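Local coordinates for putative DNA-binding protein (Salmonella choleraesuis, PDB 2HX0), which is of unknown function but may bind DNA, and holds magnesium ions in a trimer of Plants and Prokaryotes Conserved (PCC) domains, at residues A18-L23 / A46-G51; E30-L35 / T88-H93; R132-C135 / Y140-L143. The protein carries 2 engineered substitutions. One frame throughout, in Å; residues are numbered along the deposited sequence.

Interaction 1 of 3, residues A18-L23 / A46-G51; sequences ARFYAL and AAWIAG. Unlike the reference sequence in segment 18-23: L23 (reference Phe).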
loop_
_atom_site.group_PDB
_atom_site.type_symbol
_atom_site.label_atom_id
_atom_site.label_comp_id
_atom_site.label_asym_id
_atom_site.label_seq_id
_atom_site.Cartn_x
_atom_site.Cartn_y
_atom_site.Cartn_z
ATOM N N ALA A 18 -11.119 0.215 -12.967
ATOM C CA ALA A 18 -9.926 1.040 -12.899
ATOM C C ALA A 18 -9.023 0.812 -14.091
ATOM O O ALA A 18 -8.979 -0.280 -14.657
ATOM C CB ALA A 18 -9.161 0.751 -11.613
ATOM N N ARG A 19 -8.324 1.873 -14.481
ATOM C CA ARG A 19 -7.353 1.823 -15.560
ATOM C C ARG A 19 -6.047 2.106 -14.824
ATOM O O ARG A 19 -5.991 3.023 -14.010
ATOM C CB ARG A 19 -7.640 2.920 -16.590
ATOM C CG ARG A 19 -6.766 2.843 -17.833
ATOM C CD ARG A 19 -7.231 3.817 -18.908
ATOM N NE ARG A 19 -7.085 5.210 -18.500
ATOM C CZ ARG A 19 -8.099 6.044 -18.286
ATOM N NH1 ARG A 19 -9.347 5.630 -18.439
ATOM N NH2 ARG A 19 -7.859 7.298 -17.930
ATOM N N PHE A 20 -5.009 1.321 -15.090
ATOM C CA PHE A 20 -3.738 1.530 -14.404
ATOM C C PHE A 20 -2.632 2.041 -15.298
ATOM O O PHE A 20 -2.591 1.763 -16.495
ATOM C CB PHE A 20 -3.280 0.243 -13.723
ATOM C CG PHE A 20 -4.194 -0.201 -12.627
ATOM C CD1 PHE A 20 -5.299 -1.006 -12.903
ATOM C CD2 PHE A 20 -3.989 0.233 -11.323
ATOM C CE1 PHE A 20 -6.191 -1.369 -11.886
ATOM C CE2 PHE A 20 -4.873 -0.121 -10.303
ATOM C CZ PHE A 20 -5.974 -0.923 -10.588
ATOM N N TYR A 21 -1.730 2.795 -14.687
ATOM C CA TYR A 21 -0.592 3.369 -15.386
ATOM C C TYR A 21 0.680 2.998 -14.647
ATOM O O TYR A 21 0.734 3.067 -13.423
ATOM C CB TYR A 21 -0.692 4.892 -15.430
ATOM C CG TYR A 21 -1.867 5.431 -16.208
ATOM C CD1 TYR A 21 -3.119 5.554 -15.621
ATOM C CD2 TYR A 21 -1.717 5.832 -17.533
ATOM C CE1 TYR A 21 -4.201 6.073 -16.334
ATOM C CE2 TYR A 21 -2.790 6.350 -18.256
ATOM C CZ TYR A 21 -4.025 6.468 -17.650
ATOM O OH TYR A 21 -5.076 6.991 -18.367
ATOM N N ALA A 22 1.703 2.605 -15.391
ATOM C CA ALA A 22 2.971 2.261 -14.769
ATOM C C ALA A 22 4.007 3.270 -15.231
ATOM O O ALA A 22 4.090 3.584 -16.416
ATOM C CB ALA A 22 3.399 0.847 -15.172
ATOM N N LEU A 23 4.786 3.802 -14.301
ATOM C CA LEU A 23 5.809 4.758 -14.694
ATOM C C LEU A 23 6.998 4.727 -13.764
ATOM O O LEU A 23 6.913 4.242 -12.639
ATOM C CB LEU A 23 5.237 6.174 -14.751
ATOM C CG LEU A 23 4.623 6.760 -13.480
ATOM C CD1 LEU A 23 4.745 8.282 -13.507
ATOM C CD2 LEU A 23 3.166 6.332 -13.366
ATOM N N ALA A 46 -9.740 10.944 -11.021
ATOM C CA ALA A 46 -9.999 10.197 -9.789
ATOM C C ALA A 46 -8.963 9.089 -9.662
ATOM O O ALA A 46 -9.257 7.919 -9.901
ATOM C CB ALA A 46 -11.395 9.604 -9.828
ATOM N N ALA A 47 -7.755 9.462 -9.261
ATOM C CA ALA A 47 -6.672 8.502 -9.169
ATOM C C ALA A 47 -6.163 8.262 -7.758
ATOM O O ALA A 47 -6.487 9.000 -6.831
ATOM C CB ALA A 47 -5.514 8.959 -10.071
ATOM N N TRP A 48 -5.376 7.204 -7.604
ATOM C CA TRP A 48 -4.786 6.874 -6.312
ATOM C C TRP A 48 -3.501 6.106 -6.578
ATOM O O TRP A 48 -3.316 5.555 -7.663
ATOM C CB TRP A 48 -5.773 6.045 -5.464
ATOM C CG TRP A 48 -5.725 4.542 -5.633
ATOM C CD1 TRP A 48 -5.059 3.647 -4.844
ATOM C CD2 TRP A 48 -6.415 3.767 -6.620
ATOM N NE1 TRP A 48 -5.293 2.364 -5.276
ATOM C CE2 TRP A 48 -6.123 2.409 -6.366
ATOM C CE3 TRP A 48 -7.252 4.090 -7.696
ATOM C CZ2 TRP A 48 -6.643 1.370 -7.148
ATOM C CZ3 TRP A 48 -7.768 3.059 -8.476
ATOM C CH2 TRP A 48 -7.459 1.713 -8.196
ATOM N N ILE A 49 -2.597 6.100 -5.607
ATOM C CA ILE A 49 -1.343 5.377 -5.774
ATOM C C ILE A 49 -1.609 3.922 -5.412
ATOM O O ILE A 49 -1.868 3.600 -4.252
ATOM C CB ILE A 49 -0.246 5.921 -4.845
ATOM C CG1 ILE A 49 -0.140 7.441 -4.989
ATOM C CG2 ILE A 49 1.081 5.256 -5.192
ATOM C CD1 ILE A 49 0.219 8.009 -6.392
ATOM N N ALA A 50 -1.555 3.048 -6.414
ATOM C CA ALA A 50 -1.817 1.629 -6.198
ATOM C C ALA A 50 -0.569 0.843 -5.818
ATOM O O ALA A 50 -0.665 -0.258 -5.281
ATOM C CB ALA A 50 -2.460 1.018 -7.449
ATOM N N GLY A 51 0.599 1.405 -6.101
ATOM C CA GLY A 51 1.842 0.731 -5.768
ATOM C C GLY A 51 3.006 1.679 -5.955
ATOM O O GLY A 51 2.994 2.496 -6.871
#

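Interaction 2 of 3, residues E30-L35 / T88-H93; sequences EVFSQL and TGEHLH. With MG (magnesium ion), chain B.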
loop_
_atom_site.group_PDB
_atom_site.type_symbol
_atom_site.label_atom_id
_atom_site.label_comp_id
_atom_site.label_asym_id
_atom_site.label_seq_id
_atom_site.Cartn_x
_atom_site.Cartn_y
_atom_site.Cartn_z
ATOM N N GLU A 30 11.678 15.851 -8.842
ATOM C CA GLU A 30 10.885 16.116 -7.649
ATOM C C GLU A 30 9.554 15.383 -7.839
ATOM O O GLU A 30 8.892 15.530 -8.867
ATOM C CB GLU A 30 10.695 17.630 -7.501
ATOM C CG GLU A 30 10.120 18.094 -6.174
ATOM C CD GLU A 30 8.619 17.964 -6.126
ATOM O OE1 GLU A 30 7.975 18.280 -7.147
ATOM O OE2 GLU A 30 8.083 17.558 -5.073
ATOM N N VAL A 31 9.172 14.590 -6.841
ATOM C CA VAL A 31 7.961 13.777 -6.920
ATOM C C VAL A 31 6.625 14.483 -7.126
ATOM O O VAL A 31 5.863 14.107 -8.017
ATOM C CB VAL A 31 7.858 12.855 -5.687
ATOM C CG1 VAL A 31 6.677 11.901 -5.835
ATOM C CG2 VAL A 31 9.142 12.060 -5.549
ATOM N N PHE A 32 6.322 15.484 -6.308
ATOM C CA PHE A 32 5.059 16.198 -6.448
ATOM C C PHE A 32 4.852 16.733 -7.860
ATOM O O PHE A 32 3.798 16.528 -8.469
ATOM C CB PHE A 32 4.996 17.363 -5.463
ATOM C CG PHE A 32 3.943 17.210 -4.406
ATOM C CD1 PHE A 32 4.071 16.249 -3.404
ATOM C CD2 PHE A 32 2.829 18.043 -4.397
ATOM C CE1 PHE A 32 3.100 16.123 -2.401
ATOM C CE2 PHE A 32 1.852 17.928 -3.402
ATOM C CZ PHE A 32 1.991 16.966 -2.403
ATOM N N SER A 33 5.860 17.423 -8.383
ATOM C CA SER A 33 5.767 17.994 -9.717
ATOM C C SER A 33 5.588 16.945 -10.808
ATOM O O SER A 33 4.826 17.152 -11.752
ATOM C CB SER A 33 6.999 18.861 -10.012
ATOM O OG SER A 33 8.197 18.108 -9.975
ATOM N N GLN A 34 6.287 15.820 -10.683
ATOM C CA GLN A 34 6.170 14.756 -11.674
ATOM C C GLN A 34 4.805 14.083 -11.621
ATOM O O GLN A 34 4.243 13.738 -12.657
ATOM C CB GLN A 34 7.267 13.708 -11.473
ATOM C CG GLN A 34 8.615 14.108 -12.047
ATOM C CD GLN A 34 8.547 14.435 -13.531
ATOM O OE1 GLN A 34 8.042 13.647 -14.338
ATOM N NE2 GLN A 34 9.065 15.601 -13.901
ATOM N N LEU A 35 4.276 13.892 -10.417
ATOM C CA LEU A 35 2.966 13.268 -10.280
ATOM C C LEU A 35 1.911 14.171 -10.902
ATOM O O LEU A 35 1.034 13.702 -11.627
ATOM C CB LEU A 35 2.633 13.014 -8.804
ATOM C CG LEU A 35 3.368 11.852 -8.127
ATOM C CD1 LEU A 35 2.958 11.779 -6.660
ATOM C CD2 LEU A 35 3.037 10.547 -8.838
ATOM N N THR A 88 -6.781 18.891 -9.948
ATOM C CA THR A 88 -6.413 20.050 -9.138
ATOM C C THR A 88 -6.322 19.802 -7.640
ATOM O O THR A 88 -6.599 20.696 -6.842
ATOM C CB THR A 88 -7.390 21.223 -9.367
ATOM O OG1 THR A 88 -8.686 20.872 -8.867
ATOM C CG2 THR A 88 -7.493 21.545 -10.849
ATOM N N GLY A 89 -5.919 18.599 -7.249
ATOM C CA GLY A 89 -5.803 18.311 -5.832
ATOM C C GLY A 89 -5.198 16.951 -5.568
ATOM O O GLY A 89 -5.037 16.146 -6.485
ATOM N N GLU A 90 -4.854 16.701 -4.310
ATOM C CA GLU A 90 -4.272 15.430 -3.912
ATOM C C GLU A 90 -4.164 15.356 -2.396
ATOM O O GLU A 90 -4.350 16.351 -1.699
ATOM C CB GLU A 90 -2.873 15.255 -4.518
ATOM C CG GLU A 90 -1.787 16.145 -3.910
ATOM C CD GLU A 90 -1.934 17.602 -4.299
ATOM O OE1 GLU A 90 -2.102 17.874 -5.506
ATOM O OE2 GLU A 90 -1.869 18.475 -3.404
ATOM N N HIS A 91 -3.876 14.160 -1.897
ATOM C CA HIS A 91 -3.698 13.924 -0.469
ATOM C C HIS A 91 -2.811 12.693 -0.410
ATOM O O HIS A 91 -3.292 11.568 -0.542
ATOM C CB HIS A 91 -5.041 13.659 0.224
ATOM C CG HIS A 91 -4.949 13.628 1.720
ATOM N ND1 HIS A 91 -6.049 13.460 2.533
ATOM C CD2 HIS A 91 -3.884 13.744 2.549
ATOM C CE1 HIS A 91 -5.668 13.477 3.798
ATOM N NE2 HIS A 91 -4.358 13.649 3.835
ATOM N N LEU A 92 -1.513 12.916 -0.221
ATOM C CA LEU A 92 -0.545 11.823 -0.194
ATOM C C LEU A 92 0.274 11.757 1.083
ATOM O O LEU A 92 0.711 12.781 1.600
ATOM C CB LEU A 92 0.411 11.961 -1.386
ATOM C CG LEU A 92 -0.263 12.032 -2.760
ATOM C CD1 LEU A 92 0.718 12.519 -3.811
ATOM C CD2 LEU A 92 -0.806 10.664 -3.113
ATOM N N HIS A 93 0.475 10.544 1.584
ATOM C CA HIS A 93 1.279 10.321 2.780
ATOM C C HIS A 93 2.473 9.473 2.379
ATOM O O HIS A 93 2.361 8.588 1.531
ATOM C CB HIS A 93 0.456 9.627 3.865
ATOM C CG HIS A 93 -0.522 10.536 4.540
ATOM N ND1 HIS A 93 -1.357 10.117 5.553
ATOM C CD2 HIS A 93 -0.784 11.853 4.359
ATOM C CE1 HIS A 93 -2.089 11.136 5.970
ATOM N NE2 HIS A 93 -1.761 12.201 5.262
HETATM MG MG MG B . -2.744 14.164 5.205
HETATM O O HOH W 1 -4.572 13.679 6.862
#

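Interaction 3 of 3, residues R132-C135 / Y140-L143; sequences RQPC and YDEL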
loop_
_atom_site.group_PDB
_atom_site.type_symbol
_atom_site.label_atom_id
_atom_site.label_comp_id
_atom_site.label_asym_id
_atom_site.label_seq_id
_atom_site.Cartn_x
_atom_site.Cartn_y
_atom_site.Cartn_z
ATOM N N ARG A 132 -12.076 18.498 -4.119
ATOM C CA ARG A 132 -11.845 18.848 -2.726
ATOM C C ARG A 132 -12.865 19.922 -2.379
ATOM O O ARG A 132 -12.795 21.045 -2.883
ATOM C CB ARG A 132 -10.419 19.369 -2.537
ATOM C CG ARG A 132 -9.342 18.410 -3.046
ATOM C CD ARG A 132 -9.242 17.145 -2.197
ATOM N NE ARG A 132 -8.534 16.081 -2.909
ATOM C CZ ARG A 132 -8.134 14.938 -2.358
ATOM N NH1 ARG A 132 -8.359 14.694 -1.071
ATOM N NH2 ARG A 132 -7.523 14.029 -3.107
ATOM N N GLN A 133 -13.826 19.562 -1.534
ATOM C CA GLN A 133 -14.881 20.482 -1.138
ATOM C C GLN A 133 -14.827 20.714 0.363
ATOM O O GLN A 133 -14.497 19.809 1.129
ATOM C CB GLN A 133 -16.243 19.899 -1.515
ATOM C CG GLN A 133 -16.334 19.414 -2.952
ATOM C CD GLN A 133 -16.308 20.541 -3.962
ATOM O OE1 GLN A 133 -16.223 20.302 -5.166
ATOM N NE2 GLN A 133 -16.391 21.778 -3.481
ATOM N N PRO A 134 -15.161 21.933 0.809
ATOM C CA PRO A 134 -15.128 22.227 2.242
ATOM C C PRO A 134 -16.061 21.360 3.084
ATOM O O PRO A 134 -17.250 21.218 2.786
ATOM C CB PRO A 134 -15.490 23.713 2.297
ATOM C CG PRO A 134 -16.341 23.903 1.085
ATOM C CD PRO A 134 -15.610 23.105 0.038
ATOM N N CYS A 135 -15.496 20.769 4.132
ATOM C CA CYS A 135 -16.248 19.933 5.052
ATOM C C CYS A 135 -16.537 20.782 6.286
ATOM O O CYS A 135 -15.618 21.287 6.928
ATOM C CB CYS A 135 -15.426 18.705 5.454
ATOM S SG CYS A 135 -16.197 17.657 6.717
ATOM N N TYR A 140 -11.824 21.742 6.821
ATOM C CA TYR A 140 -10.859 21.756 5.725
ATOM C C TYR A 140 -11.529 21.218 4.471
ATOM O O TYR A 140 -12.612 20.641 4.544
ATOM C CB TYR A 140 -9.662 20.858 6.053
ATOM C CG TYR A 140 -8.931 21.209 7.326
ATOM C CD1 TYR A 140 -8.196 22.387 7.429
ATOM C CD2 TYR A 140 -8.957 20.352 8.423
ATOM C CE1 TYR A 140 -7.497 22.705 8.601
ATOM C CE2 TYR A 140 -8.264 20.658 9.599
ATOM C CZ TYR A 140 -7.536 21.835 9.681
ATOM O OH TYR A 140 -6.847 22.140 10.838
ATOM N N ASP A 141 -10.894 21.408 3.317
ATOM C CA ASP A 141 -11.446 20.887 2.074
ATOM C C ASP A 141 -11.124 19.398 2.090
ATOM O O ASP A 141 -9.966 19.009 2.236
ATOM C CB ASP A 141 -10.796 21.559 0.863
ATOM C CG ASP A 141 -11.066 23.052 0.809
ATOM O OD1 ASP A 141 -12.220 23.460 1.059
ATOM O OD2 ASP A 141 -10.123 23.811 0.508
ATOM N N GLU A 142 -12.153 18.569 1.952
ATOM C CA GLU A 142 -11.979 17.121 1.995
ATOM C C GLU A 142 -12.410 16.451 0.699
ATOM O O GLU A 142 -13.069 17.061 -0.140
ATOM C CB GLU A 142 -12.787 16.544 3.157
ATOM C CG GLU A 142 -12.468 17.173 4.509
ATOM C CD GLU A 142 -11.076 16.836 5.011
ATOM O OE1 GLU A 142 -10.369 16.052 4.342
ATOM O OE2 GLU A 142 -10.687 17.351 6.084
ATOM N N LEU A 143 -12.038 15.186 0.553
ATOM C CA LEU A 143 -12.366 14.432 -0.644
ATOM C C LEU A 143 -13.861 14.301 -0.902
ATOM O O LEU A 143 -14.628 13.882 -0.033
ATOM C CB LEU A 143 -11.741 13.036 -0.568
ATOM C CG LEU A 143 -12.016 12.122 -1.765
ATOM C CD1 LEU A 143 -11.367 12.705 -3.023
ATOM C CD2 LEU A 143 -11.464 10.736 -1.473
HETATM O O HOH W 2 -8.340 16.685 0.992
#

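Interaction 1 of 3, residues A18-L23 / A46-G51
The rings of F20 and W48 meet at a slant, neither stacked nor edge-to-face: F20 and the six-membered ring of W48 have their planes at 74° and their centroids 5.7 Å apart. The touch is made by W48 CH2, the far corner of the indole, which comes to 3.8 Å from F20 CE2 and lies almost as near to CZ. Each ring also receives a methyl at its rim. A18 CB sits in the plane of the indole, 3.9 Å from W48 CH2, and A50 CB lies near the plane of the phenyl ring beside F20 CE2. One alanine methyl thus borders each ring.

Both first torsions help explain the meeting. In W48 the CG is wedged between the backbone N and the carbonyl carbon (chi1 89°), which swings the benzo end of the indole toward strand 15-25. In F20 the CG stands anti to the carbonyl carbon (chi1 -65°), which carries CE2 and CZ out from the strand toward the indole. The indole nitrogen points to another partner, since W48 NE1 is hydrogen-bonded to A50 O of the third subunit.

Strand 113-124 runs between these two strands in the sheet, so F20 and W48 meet across an intervening strand, with F20 also resting on V121. A50 and G51 both face V121 in a classic beta bulge. Y21 instead meets F38 of helix 31-42. F20 and Y21 pair with a strand of the second subunit, whose W48 ring meets F20, so the sheet and its aromatic cluster both continue across the trimer interface.

Interaction 2 of 3, residues E30-L35 / T88-H93
Where F32 and L35 meet E90 and L92, the first turn of helix 31-42 lies over strand 89-97; the nearest CA atoms, those of F32 and L92, are 9.5 Å apart. The helix starts with an N-cap: the carboxylate of E30 takes S33 N on OE1 at 2.6 Å, from the syn side, and F32 N on OE2, from above the carboxylate plane. E30 OE2 is also hydrogen-bonded to G111 N, which ties the start of the helix to the loop that follows strand 103-108.

Two side-chain pairs carry the contact. L35 and L92 reach toward each other tip to tip, their CD1 methyls 3.7 Å apart. F32 and E90 pass at a slant, with ring and carboxylate planes at 62°; F32 CE2 comes 3.8 Å from E90 OE2. The first torsion of E90 sets CG between the backbone N and the carbonyl carbon (chi1 72°), close to the ring, and the bend at chi2 brings the carboxylate alongside. M108 of strand 103-108 touches F32, L35 and L92, adding to the apolar layer.

Alternation along the strand separates this layer from a metal site. The CB of H91 points away from the helix. NE2 of H91 binds the magnesium ion at 2.2 Å, NE2 of H93 does so at the same length, and water 1 lies 2.5 Å from the metal. H107 of strand 103-108 contributes ND1. In the second shell, H91 ND1 is bonded to E119 OE2 and H93 ND1 to V78 O, both of the third subunit, which would fix the ring rotations. Within its PCC domain, this protein thus packs a helix on one side of strand 89-97 and holds on the other two of the three histidines of a magnesium site.

Interaction 3 of 3, residues R132-C135 / Y140-L143
Main-chain hydrogen bonds hold Q133 and E142 together as the hydrogen-bonded pair of an antiparallel hairpin, flanked by the non-hydrogen-bonded pairs R132 with L143 and P134 with D141. Q133 N reaches E142 O at 3.0 Å, in the carbonyl plane, whereas E142 N meets Q133 O at 2.8 Å from above its plane. C135 N adds a third bond to Y140 O, and the CA hydrogens of R132 and D141 make weaker contacts with E142 O and Q133 O.

P134 falls at a non-hydrogen-bonded position, so its lack of an N-H costs no bond to the facing strand. The CA atoms of P134 and D141 stand only 3.9 Å apart, and D141 OD1 lies over the proline, 3.5 Å from P134 CB, without a hydrogen bond.

Side-chain packing adds to this. One face of the R132 guanidinium is met by L143 CD1, 3.9 Å above the plane and over its centre; a bend at chi2 (-69°) turns the arginine chain back, in the direction the facing strand runs, toward L143. On the side of E142, C135 CB packs against E142 CG at 3.5 Å.

Water 2 joins R132 NH1 to D141 O, accepting from the arginine and donating to the carbonyl.

The remaining arginine bonds place the hairpin, formed by strands 128-134 and 141-147, in the fold. R132 NE forms a salt bridge with E86 and NH2 bonds to T84, both of strand 75-86, while NH1 reaches E119 of the third subunit. E142 OE2 bonds to S138 in the connecting turn, and R24 of the third subunit packs on C135 and E142.

Overall arrangement
Together the three contacts lead from the trimer's aromatic cluster to the magnesium site and on to the hairpin. Interactions 1 and 2, centred 13 Å apart, share the large sheet and touch where I49 CG1 meets L92 CD2 at 3.8 Å; helix 31-42 connects the two strands of interaction 1. Interactions 2 and 3 join through R132, whose NH2 lies 3.6 Å from E90 CA and whose side chain is about 4 Å from that of H91 between nearest atoms. E119 of the third subunit binds both H91 and R132, so metal ligand and hairpin share one carboxylate. Interaction 1 is more remote, the nearest side-chain atom of W48 being about 14 Å from a bound magnesium ion.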